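Local coordinates for post-proline cleaving enzyme (Rickettsia typhi, PDB 4HVT), which probably cleaves peptides on the carboxyl side of proline as a serine-type oligopeptidase of the prolyl oligopeptidase family, at residues S147-F158 / L182-P190; H527-R535 / T609-D619. All coordinates share one frame; numbering follows the deposited sequence.

Contact 1: residues S147-F158 / L182-P190; sequences SMSFGGKDEMFF and LLEGKFTYP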
loop_
_atom_site.group_PDB
_atom_site.type_symbol
_atom_site.label_atom_id
_atom_site.label_comp_id
_atom_site.label_asym_id
_atom_site.label_seq_id
_atom_site.Cartn_x
_atom_site.Cartn_y
_atom_site.Cartn_z
ATOM N N SER A 147 11.121 -5.527 -12.768
ATOM C CA SER A 147 10.759 -6.336 -11.599
ATOM C C SER A 147 9.502 -7.145 -11.831
ATOM O O SER A 147 8.533 -6.655 -12.434
ATOM C CB SER A 147 10.574 -5.467 -10.375
ATOM O OG SER A 147 11.821 -4.907 -9.965
ATOM N N MET A 148 9.541 -8.379 -11.354
ATOM C CA MET A 148 8.502 -9.381 -11.600
ATOM C C MET A 148 8.380 -10.324 -10.413
ATOM O O MET A 148 9.337 -10.533 -9.655
ATOM C CB MET A 148 8.813 -10.211 -12.850
ATOM C CG MET A 148 8.783 -9.416 -14.125
ATOM S SD MET A 148 9.335 -10.441 -15.518
ATOM C CE MET A 148 11.030 -10.486 -15.334
ATOM N N SER A 149 7.198 -10.897 -10.252
ATOM C CA SER A 149 6.998 -11.956 -9.270
ATOM C C SER A 149 6.149 -13.054 -9.886
ATOM O O SER A 149 5.423 -12.844 -10.867
ATOM C CB SER A 149 6.299 -11.394 -8.032
ATOM O OG SER A 149 5.005 -10.858 -8.364
ATOM N N PHE A 150 6.211 -14.243 -9.305
ATOM C CA PHE A 150 5.254 -15.284 -9.684
ATOM C C PHE A 150 4.000 -15.072 -8.840
ATOM O O PHE A 150 4.028 -15.134 -7.598
ATOM C CB PHE A 150 5.854 -16.678 -9.505
ATOM C CG PHE A 150 7.027 -16.937 -10.396
ATOM C CD1 PHE A 150 6.907 -16.795 -11.772
ATOM C CD2 PHE A 150 8.270 -17.291 -9.863
ATOM C CE1 PHE A 150 7.997 -17.006 -12.618
ATOM C CE2 PHE A 150 9.360 -17.523 -10.707
ATOM C CZ PHE A 150 9.219 -17.377 -12.076
ATOM N N GLY A 151 2.899 -14.774 -9.519
ATOM C CA GLY A 151 1.660 -14.391 -8.806
ATOM C C GLY A 151 1.870 -13.265 -7.827
ATOM O O GLY A 151 2.698 -12.350 -8.072
ATOM N N GLY A 152 1.160 -13.354 -6.698
ATOM C CA GLY A 152 1.186 -12.319 -5.685
ATOM C C GLY A 152 2.190 -12.611 -4.589
ATOM O O GLY A 152 2.044 -12.086 -3.455
ATOM N N LYS A 153 3.232 -13.394 -4.890
ATOM C CA LYS A 153 4.291 -13.541 -3.907
ATOM C C LYS A 153 4.968 -12.190 -3.600
ATOM O O LYS A 153 5.011 -11.295 -4.461
ATOM C CB LYS A 153 5.359 -14.524 -4.381
ATOM C CG LYS A 153 4.864 -15.962 -4.421
ATOM C CD LYS A 153 5.972 -16.990 -4.356
ATOM C CE LYS A 153 6.762 -16.996 -5.635
ATOM N NZ LYS A 153 7.926 -17.873 -5.355
ATOM N N ASP A 154 5.464 -12.045 -2.374
ATOM C CA ASP A 154 6.345 -10.932 -2.004
ATOM C C ASP A 154 7.749 -11.180 -2.608
ATOM O O ASP A 154 8.484 -10.267 -2.958
ATOM C CB ASP A 154 6.478 -10.767 -0.479
ATOM C CG ASP A 154 5.238 -10.184 0.213
ATOM O OD1 ASP A 154 4.223 -9.826 -0.439
ATOM O OD2 ASP A 154 5.278 -10.091 1.465
ATOM N N GLU A 155 8.145 -12.432 -2.663
ATOM C CA GLU A 155 9.385 -12.819 -3.346
ATOM C C GLU A 155 9.313 -12.374 -4.767
ATOM O O GLU A 155 8.305 -12.597 -5.429
ATOM C CB GLU A 155 9.533 -14.322 -3.339
ATOM C CG GLU A 155 9.903 -14.889 -1.974
ATOM C CD GLU A 155 10.121 -16.378 -1.999
ATOM O OE1 GLU A 155 9.258 -17.097 -2.483
ATOM O OE2 GLU A 155 11.196 -16.841 -1.480
ATOM N N MET A 156 10.408 -11.803 -5.254
ATOM C CA MET A 156 10.456 -11.280 -6.614
ATOM C C MET A 156 11.878 -11.367 -7.204
ATOM O O MET A 156 12.846 -11.704 -6.497
ATOM C CB MET A 156 9.924 -9.868 -6.658
ATOM C CG MET A 156 10.586 -8.883 -5.720
ATOM S SD MET A 156 9.806 -7.213 -5.832
ATOM C CE MET A 156 8.161 -7.477 -5.435
ATOM N N PHE A 157 11.952 -11.116 -8.502
ATOM C CA PHE A 157 13.195 -11.178 -9.281
ATOM C C PHE A 157 13.107 -10.051 -10.310
ATOM O O PHE A 157 12.272 -9.152 -10.173
ATOM C CB PHE A 157 13.381 -12.558 -9.933
ATOM C CG PHE A 157 12.256 -12.986 -10.767
ATOM C CD1 PHE A 157 11.095 -13.485 -10.198
ATOM C CD2 PHE A 157 12.318 -12.867 -12.159
ATOM C CE1 PHE A 157 10.036 -13.866 -10.980
ATOM C CE2 PHE A 157 11.260 -13.282 -12.943
ATOM C CZ PHE A 157 10.125 -13.763 -12.345
ATOM N N PHE A 158 14.016 -10.029 -11.270
ATOM C CA PHE A 158 13.982 -8.991 -12.295
ATOM C C PHE A 158 14.672 -9.526 -13.507
ATOM O O PHE A 158 15.385 -10.512 -13.434
ATOM C CB PHE A 158 14.680 -7.714 -11.840
ATOM C CG PHE A 158 16.062 -7.968 -11.280
ATOM C CD1 PHE A 158 17.170 -7.939 -12.123
ATOM C CD2 PHE A 158 16.220 -8.139 -9.951
ATOM C CE1 PHE A 158 18.436 -8.201 -11.605
ATOM C CE2 PHE A 158 17.479 -8.402 -9.424
ATOM C CZ PHE A 158 18.590 -8.393 -10.262
ATOM N N LEU A 182 16.834 -19.670 -10.852
ATOM C CA LEU A 182 16.388 -18.313 -10.533
ATOM C C LEU A 182 16.257 -18.107 -9.024
ATOM O O LEU A 182 15.590 -18.916 -8.312
ATOM C CB LEU A 182 15.026 -18.088 -11.176
ATOM C CG LEU A 182 14.401 -16.668 -10.985
ATOM C CD1 LEU A 182 15.179 -15.609 -11.727
ATOM C CD2 LEU A 182 12.982 -16.616 -11.479
ATOM N N LEU A 183 16.904 -17.046 -8.534
ATOM C CA LEU A 183 16.892 -16.722 -7.143
ATOM C C LEU A 183 15.823 -15.643 -6.897
ATOM O O LEU A 183 15.708 -14.704 -7.683
ATOM C CB LEU A 183 18.251 -16.238 -6.736
ATOM C CG LEU A 183 19.386 -17.255 -6.955
ATOM C CD1 LEU A 183 20.699 -16.519 -6.787
ATOM C CD2 LEU A 183 19.279 -18.409 -6.009
ATOM N N GLU A 184 15.007 -15.840 -5.874
ATOM C CA GLU A 184 13.943 -14.902 -5.516
ATOM C C GLU A 184 14.149 -14.402 -4.118
ATOM O O GLU A 184 14.740 -15.098 -3.292
ATOM C CB GLU A 184 12.597 -15.588 -5.605
ATOM C CG GLU A 184 12.223 -16.057 -7.006
ATOM C CD GLU A 184 10.993 -16.959 -6.999
ATOM O OE1 GLU A 184 9.921 -16.514 -6.579
ATOM O OE2 GLU A 184 11.116 -18.167 -7.310
ATOM N N GLY A 185 13.670 -13.210 -3.832
ATOM C CA GLY A 185 13.772 -12.660 -2.489
ATOM C C GLY A 185 12.639 -11.683 -2.252
ATOM O O GLY A 185 12.234 -11.006 -3.193
ATOM N N LYS A 186 12.129 -11.632 -1.006
ATOM C CA LYS A 186 11.003 -10.731 -0.724
ATOM C C LYS A 186 11.420 -9.274 -0.897
ATOM O O LYS A 186 12.285 -8.746 -0.200
ATOM C CB LYS A 186 10.409 -10.934 0.663
ATOM C CG LYS A 186 9.699 -12.250 0.835
ATOM C CD LYS A 186 8.807 -12.249 2.070
ATOM C CE LYS A 186 9.588 -12.053 3.345
ATOM N NZ LYS A 186 8.637 -11.980 4.497
ATOM N N PHE A 187 10.765 -8.619 -1.832
ATOM C CA PHE A 187 11.034 -7.227 -2.215
ATOM C C PHE A 187 12.527 -6.990 -2.529
ATOM O O PHE A 187 13.097 -5.952 -2.240
ATOM C CB PHE A 187 10.468 -6.256 -1.188
ATOM C CG PHE A 187 8.981 -6.404 -1.001
ATOM C CD1 PHE A 187 8.107 -6.125 -2.048
ATOM C CD2 PHE A 187 8.472 -6.920 0.160
ATOM C CE1 PHE A 187 6.735 -6.266 -1.903
ATOM C CE2 PHE A 187 7.116 -7.087 0.305
ATOM C CZ PHE A 187 6.262 -6.781 -0.717
ATOM N N THR A 188 13.090 -7.957 -3.218
ATOM C CA THR A 188 14.394 -7.768 -3.900
ATOM C C THR A 188 14.149 -6.843 -5.049
ATOM O O THR A 188 13.373 -7.166 -5.955
ATOM C CB THR A 188 14.958 -9.080 -4.419
ATOM O OG1 THR A 188 15.380 -9.894 -3.301
ATOM C CG2 THR A 188 16.171 -8.779 -5.295
ATOM N N TYR A 189 14.760 -5.667 -4.981
ATOM C CA TYR A 189 14.733 -4.680 -6.037
ATOM C C TYR A 189 16.149 -4.190 -6.344
ATOM O O TYR A 189 16.966 -3.971 -5.403
ATOM C CB TYR A 189 13.931 -3.439 -5.616
ATOM C CG TYR A 189 12.454 -3.584 -5.505
ATOM C CD1 TYR A 189 11.643 -3.654 -6.629
ATOM C CD2 TYR A 189 11.855 -3.545 -4.266
ATOM C CE1 TYR A 189 10.235 -3.740 -6.488
ATOM C CE2 TYR A 189 10.484 -3.631 -4.116
ATOM C CZ TYR A 189 9.687 -3.722 -5.214
ATOM O OH TYR A 189 8.332 -3.819 -4.989
ATOM N N PRO A 190 16.462 -4.022 -7.637
ATOM C CA PRO A 190 17.829 -3.567 -7.993
ATOM C C PRO A 190 17.900 -2.073 -8.244
ATOM O O PRO A 190 16.902 -1.447 -8.657
ATOM C CB PRO A 190 18.107 -4.310 -9.285
ATOM C CG PRO A 190 16.722 -4.383 -9.946
ATOM C CD PRO A 190 15.772 -4.594 -8.793
HETATM O O HOH W 1 12.986 -6.872 -8.578
HETATM O O HOH W 2 8.366 -14.427 -7.529
HETATM O O HOH W 3 9.252 -20.129 -7.343
HETATM O O HOH W 4 6.687 -10.092 3.842
HETATM O O HOH W 5 13.418 -15.664 -0.451
HETATM O O HOH W 6 15.788 -11.957 -6.756
#
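With CG wedged between its backbone N and carbonyl carbon (chi1 55°) and the thioether bent at the last torsion (chi3 59°), Met156 lays SD over one face of the Tyr189 ring, 3.8 Å from SD to the ring centroid. This is a Met-aromatic contact, with SD displaced toward the rim of the tyrosine. Met156 CE turns to CD1 of Phe187 at 3.6 Å. Leu182, its CG anti to the backbone N (chi1 -178°), puts CD2 almost over the centre of the Phe157 ring, 3.7 Å from CD2 to the centroid, while CB of Met148 lies over the opposite face. The same CD2 touches CE2 of Phe150. Pro190 CG packs over one face of Phe158, and Thr188 CG2 meets that ring at its edge. The backbones join as a short antiparallel pairing: strand 185-186 is added to the second strand of the 143-150/155-162 hairpin, in a sheet of the N-terminal beta-propeller. Met156 and Gly185 form the hydrogen-bonded pair, Met156 N to Gly185 O at 2.9 Å; Thr188 N reaches Gly185 O from the opposite face of its plane, closing the type II turn 185-188. Phe187 N then bonds to Asp154 O at 3.0 Å. Beside Glu155, Lys153 NZ meets Glu184 OE1 at 2.7 Å, on the syn side of the carboxylate, and Glu155 OE1 at 3.3 Å from above its plane; the lysine probably offsets the nearness of these two glutamates. A water joins Glu184 OE1 to Phe150 N and Glu155 O. The Asp154 carboxylate lies against CE2 and CZ of Phe187, and its OD2 forms a salt bridge with Arg651, linking the hairpin to the catalytic domain.

Contact 2: residues H527-R535 / T609-D619; sequences HKSAQGIKR and TEYGDPEIPND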
loop_
_atom_site.group_PDB
_atom_site.type_symbol
_atom_site.label_atom_id
_atom_site.label_comp_id
_atom_site.label_asym_id
_atom_site.label_seq_id
_atom_site.Cartn_x
_atom_site.Cartn_y
_atom_site.Cartn_z
ATOM N N HIS A 527 -0.995 7.903 15.381
ATOM C CA HIS A 527 -0.569 6.506 15.336
ATOM C C HIS A 527 -0.247 5.971 16.734
ATOM O O HIS A 527 -0.768 4.919 17.181
ATOM C CB HIS A 527 0.633 6.378 14.412
ATOM C CG HIS A 527 1.269 5.026 14.457
ATOM N ND1 HIS A 527 2.626 4.863 14.570
ATOM C CD2 HIS A 527 0.737 3.770 14.504
ATOM C CE1 HIS A 527 2.902 3.572 14.700
ATOM N NE2 HIS A 527 1.782 2.887 14.628
ATOM N N LYS A 528 0.648 6.679 17.398
ATOM C CA LYS A 528 1.180 6.258 18.719
ATOM C C LYS A 528 0.052 6.075 19.726
ATOM O O LYS A 528 0.155 5.204 20.617
ATOM C CB LYS A 528 2.193 7.301 19.213
ATOM C CG LYS A 528 3.519 7.241 18.471
ATOM C CD LYS A 528 4.427 8.412 18.840
ATOM C CE LYS A 528 5.516 8.662 17.807
ATOM N NZ LYS A 528 6.586 9.538 18.383
ATOM N N SER A 529 -1.030 6.858 19.583
ATOM C CA SER A 529 -2.191 6.764 20.442
ATOM C C SER A 529 -2.893 5.398 20.502
ATOM O O SER A 529 -3.626 5.135 21.471
ATOM C CB SER A 529 -3.240 7.817 20.017
ATOM O OG SER A 529 -2.751 9.071 20.518
ATOM N N ALA A 530 -2.736 4.596 19.457
ATOM C CA ALA A 530 -3.309 3.253 19.349
ATOM C C ALA A 530 -2.278 2.192 19.009
ATOM O O ALA A 530 -2.614 1.094 18.570
ATOM C CB ALA A 530 -4.469 3.234 18.367
ATOM N N GLN A 531 -1.018 2.510 19.288
ATOM C CA GLN A 531 0.077 1.592 19.013
ATOM C C GLN A 531 0.312 0.600 20.163
ATOM O O GLN A 531 0.139 0.911 21.336
ATOM C CB GLN A 531 1.340 2.387 18.715
ATOM C CG GLN A 531 2.474 1.570 18.169
ATOM C CD GLN A 531 3.706 2.423 17.890
ATOM O OE1 GLN A 531 3.682 3.658 18.019
ATOM N NE2 GLN A 531 4.833 1.753 17.588
ATOM N N GLY A 532 0.725 -0.616 19.823
ATOM C CA GLY A 532 1.096 -1.574 20.842
ATOM C C GLY A 532 -0.076 -1.954 21.747
ATOM O O GLY A 532 -1.162 -2.262 21.265
ATOM N N ILE A 533 0.128 -1.823 23.029
ATOM C CA ILE A 533 -0.883 -2.192 24.027
ATOM C C ILE A 533 -2.018 -1.158 24.079
ATOM O O ILE A 533 -2.944 -1.346 24.824
ATOM C CB ILE A 533 -0.300 -2.367 25.453
ATOM C CG1 ILE A 533 0.386 -1.118 26.012
ATOM C CG2 ILE A 533 0.704 -3.508 25.514
ATOM C CD1 ILE A 533 0.848 -1.257 27.476
ATOM N N LYS A 534 -1.887 -0.049 23.332
ATOM C CA LYS A 534 -2.973 0.932 23.236
ATOM C C LYS A 534 -3.900 0.632 22.069
ATOM O O LYS A 534 -4.758 1.447 21.729
ATOM C CB LYS A 534 -2.408 2.333 23.081
ATOM C CG LYS A 534 -1.639 2.842 24.264
ATOM C CD LYS A 534 -0.983 4.176 23.973
ATOM C CE LYS A 534 -0.210 4.637 25.181
ATOM N NZ LYS A 534 0.006 6.101 25.048
ATOM N N ARG A 535 -3.789 -0.554 21.494
ATOM C CA ARG A 535 -4.599 -0.843 20.293
ATOM C C ARG A 535 -6.105 -0.679 20.505
ATOM O O ARG A 535 -6.842 -0.319 19.560
ATOM C CB ARG A 535 -4.338 -2.249 19.718
ATOM C CG ARG A 535 -3.555 -2.263 18.399
ATOM C CD ARG A 535 -4.338 -1.596 17.278
ATOM N NE ARG A 535 -3.774 -1.870 15.945
ATOM C CZ ARG A 535 -2.712 -1.243 15.436
ATOM N NH1 ARG A 535 -2.092 -0.302 16.113
ATOM N NH2 ARG A 535 -2.273 -1.610 14.247
ATOM N N THR A 609 6.769 -4.067 17.184
ATOM C CA THR A 609 6.618 -2.712 17.708
ATOM C C THR A 609 5.253 -2.131 17.430
ATOM O O THR A 609 4.902 -1.099 18.025
ATOM C CB THR A 609 7.735 -1.772 17.162
ATOM O OG1 THR A 609 7.703 -1.796 15.727
ATOM C CG2 THR A 609 9.077 -2.183 17.679
ATOM N N GLU A 610 4.465 -2.750 16.543
ATOM C CA GLU A 610 3.102 -2.327 16.286
ATOM C C GLU A 610 2.123 -2.958 17.288
ATOM O O GLU A 610 1.205 -2.297 17.707
ATOM C CB GLU A 610 2.648 -2.605 14.847
ATOM C CG GLU A 610 1.292 -2.018 14.519
ATOM C CD GLU A 610 1.224 -0.510 14.405
ATOM O OE1 GLU A 610 2.314 0.116 14.531
ATOM O OE2 GLU A 610 0.075 0.037 14.191
ATOM N N TYR A 611 2.297 -4.228 17.612
ATOM C CA TYR A 611 1.280 -4.946 18.367
ATOM C C TYR A 611 1.698 -5.315 19.793
ATOM O O TYR A 611 0.857 -5.649 20.612
ATOM C CB TYR A 611 0.898 -6.215 17.616
ATOM C CG TYR A 611 0.313 -5.980 16.229
ATOM C CD1 TYR A 611 -0.921 -5.321 16.039
ATOM C CD2 TYR A 611 0.976 -6.444 15.114
ATOM C CE1 TYR A 611 -1.425 -5.088 14.761
ATOM C CE2 TYR A 611 0.472 -6.222 13.839
ATOM C CZ TYR A 611 -0.740 -5.571 13.681
ATOM O OH TYR A 611 -1.204 -5.363 12.397
ATOM N N GLY A 612 2.969 -5.150 20.098
ATOM C CA GLY A 612 3.542 -5.703 21.358
ATOM C C GLY A 612 3.985 -7.129 21.141
ATOM O O GLY A 612 3.547 -7.790 20.200
ATOM N N ASP A 613 4.862 -7.598 22.030
ATOM C CA ASP A 613 5.448 -8.922 21.989
ATOM C C ASP A 613 4.631 -9.933 22.832
ATOM O O ASP A 613 4.655 -9.864 24.038
ATOM C CB ASP A 613 6.881 -8.844 22.476
ATOM C CG ASP A 613 7.633 -10.086 22.237
ATOM O OD1 ASP A 613 7.036 -11.154 21.961
ATOM O OD2 ASP A 613 8.860 -10.021 22.300
ATOM N N PRO A 614 3.934 -10.867 22.182
ATOM C CA PRO A 614 3.206 -11.893 22.978
ATOM C C PRO A 614 4.030 -12.752 23.936
ATOM O O PRO A 614 3.417 -13.483 24.758
ATOM C CB PRO A 614 2.536 -12.779 21.901
ATOM C CG PRO A 614 2.910 -12.252 20.548
ATOM C CD PRO A 614 3.904 -11.136 20.723
ATOM N N GLU A 615 5.357 -12.693 23.871
ATOM C CA GLU A 615 6.175 -13.403 24.817
ATOM C C GLU A 615 6.661 -12.489 25.979
ATOM O O GLU A 615 7.458 -12.903 26.785
ATOM C CB GLU A 615 7.322 -14.115 24.092
ATOM C CG GLU A 615 6.802 -15.221 23.181
ATOM C CD GLU A 615 7.893 -16.026 22.515
ATOM O OE1 GLU A 615 8.769 -15.415 21.896
ATOM O OE2 GLU A 615 7.921 -17.278 22.693
ATOM N N ILE A 616 6.192 -11.225 26.009
ATOM C CA ILE A 616 6.391 -10.363 27.177
ATOM C C ILE A 616 5.045 -10.392 27.947
ATOM O O ILE A 616 4.024 -10.018 27.402
ATOM C CB ILE A 616 6.788 -8.890 26.855
ATOM C CG1 ILE A 616 8.175 -8.888 26.207
ATOM C CG2 ILE A 616 6.886 -8.146 28.209
ATOM C CD1 ILE A 616 8.633 -7.555 25.640
ATOM N N PRO A 617 5.049 -10.881 29.192
ATOM C CA PRO A 617 3.791 -11.047 29.931
ATOM C C PRO A 617 2.833 -9.849 29.849
ATOM O O PRO A 617 1.629 -10.031 29.623
ATOM C CB PRO A 617 4.251 -11.290 31.361
ATOM C CG PRO A 617 5.570 -11.905 31.259
ATOM C CD PRO A 617 6.198 -11.365 29.981
ATOM N N ASN A 618 3.351 -8.650 30.065
ATOM C CA ASN A 618 2.441 -7.492 30.093
ATOM C C ASN A 618 1.829 -7.232 28.751
ATOM O O ASN A 618 0.644 -6.912 28.699
ATOM C CB ASN A 618 3.116 -6.242 30.627
ATOM C CG ASN A 618 2.110 -5.184 31.031
ATOM O OD1 ASN A 618 1.447 -5.321 32.068
ATOM N ND2 ASN A 618 2.037 -4.103 30.245
ATOM N N ASP A 619 2.568 -7.393 27.663
ATOM C CA ASP A 619 2.036 -7.184 26.328
ATOM C C ASP A 619 0.988 -8.252 26.055
ATOM O O ASP A 619 -0.088 -7.966 25.517
ATOM C CB ASP A 619 3.112 -7.304 25.228
ATOM C CG ASP A 619 4.106 -6.128 25.191
ATOM O OD1 ASP A 619 3.971 -5.173 26.002
ATOM O OD2 ASP A 619 5.063 -6.145 24.353
HETATM O O HOH W 7 -1.641 -4.832 20.962
#
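Glu610 fits its carboxylate against the edge of the His527 ring, the two planes only 4° apart, and NE2 gives OE1 a 2.8 Å hydrogen bond on the syn lone pair. With CG anti to the backbone N (chi1 -173°), Glu610 sets CG over the centre of the Tyr611 ring; the bend at chi2 (71°) then swings OE1 to His527 and OE2 to Arg535. There NH1 and NH2 converge end-on on that one oxygen, each 2.9 Å from OE2, with OE2 in the guanidinium plane; NH2 meets the anti lone pair of OE2, while NH1 comes from above the carboxylate plane. Tyr267 OH also bonds to OE1 and Phe488 N to OE2, so the buried carboxylate is held from several sides and probably stays ionised. Arg535 NH1 also reaches Ala530 O, fixing the guanidinium within its own loop. Two bonds to backbone carbonyls complete the join: Gly532 N to Glu610 O at 2.7 Å and the side-chain amide of Gln531, NE2 to Thr609 O at 2.9 Å. Ile533 rests CG2 on Asp619 OD1. The contact thus ties the loop between helices 524-528 and 536-551 to helices 608-611 and 617-626 of the alpha/beta-hydrolase domain.

The two contacts belong to different domains, contact 1 to the beta-propeller and contact 2 to the alpha/beta-hydrolase fold, with centres 31 Å apart and nearest atoms about 14 Å apart. They follow one another along the chain and do not touch. Each comes close to the probable Ser566-His682-Asp649 triad without reaching it: contact 1 through the side chain of Asp154, contact 2 through that of Tyr611. Neither contact crosses the domain interface itself, but each has partners on the other side of it. Gln650, from the catalytic domain, accepts from Glu155 N, while Asp265 and Arg307 of the propeller bond to Thr609 and His527. In contact 2, Asn567, next to Ser566, receives Tyr611 OH and Arg535 NH2.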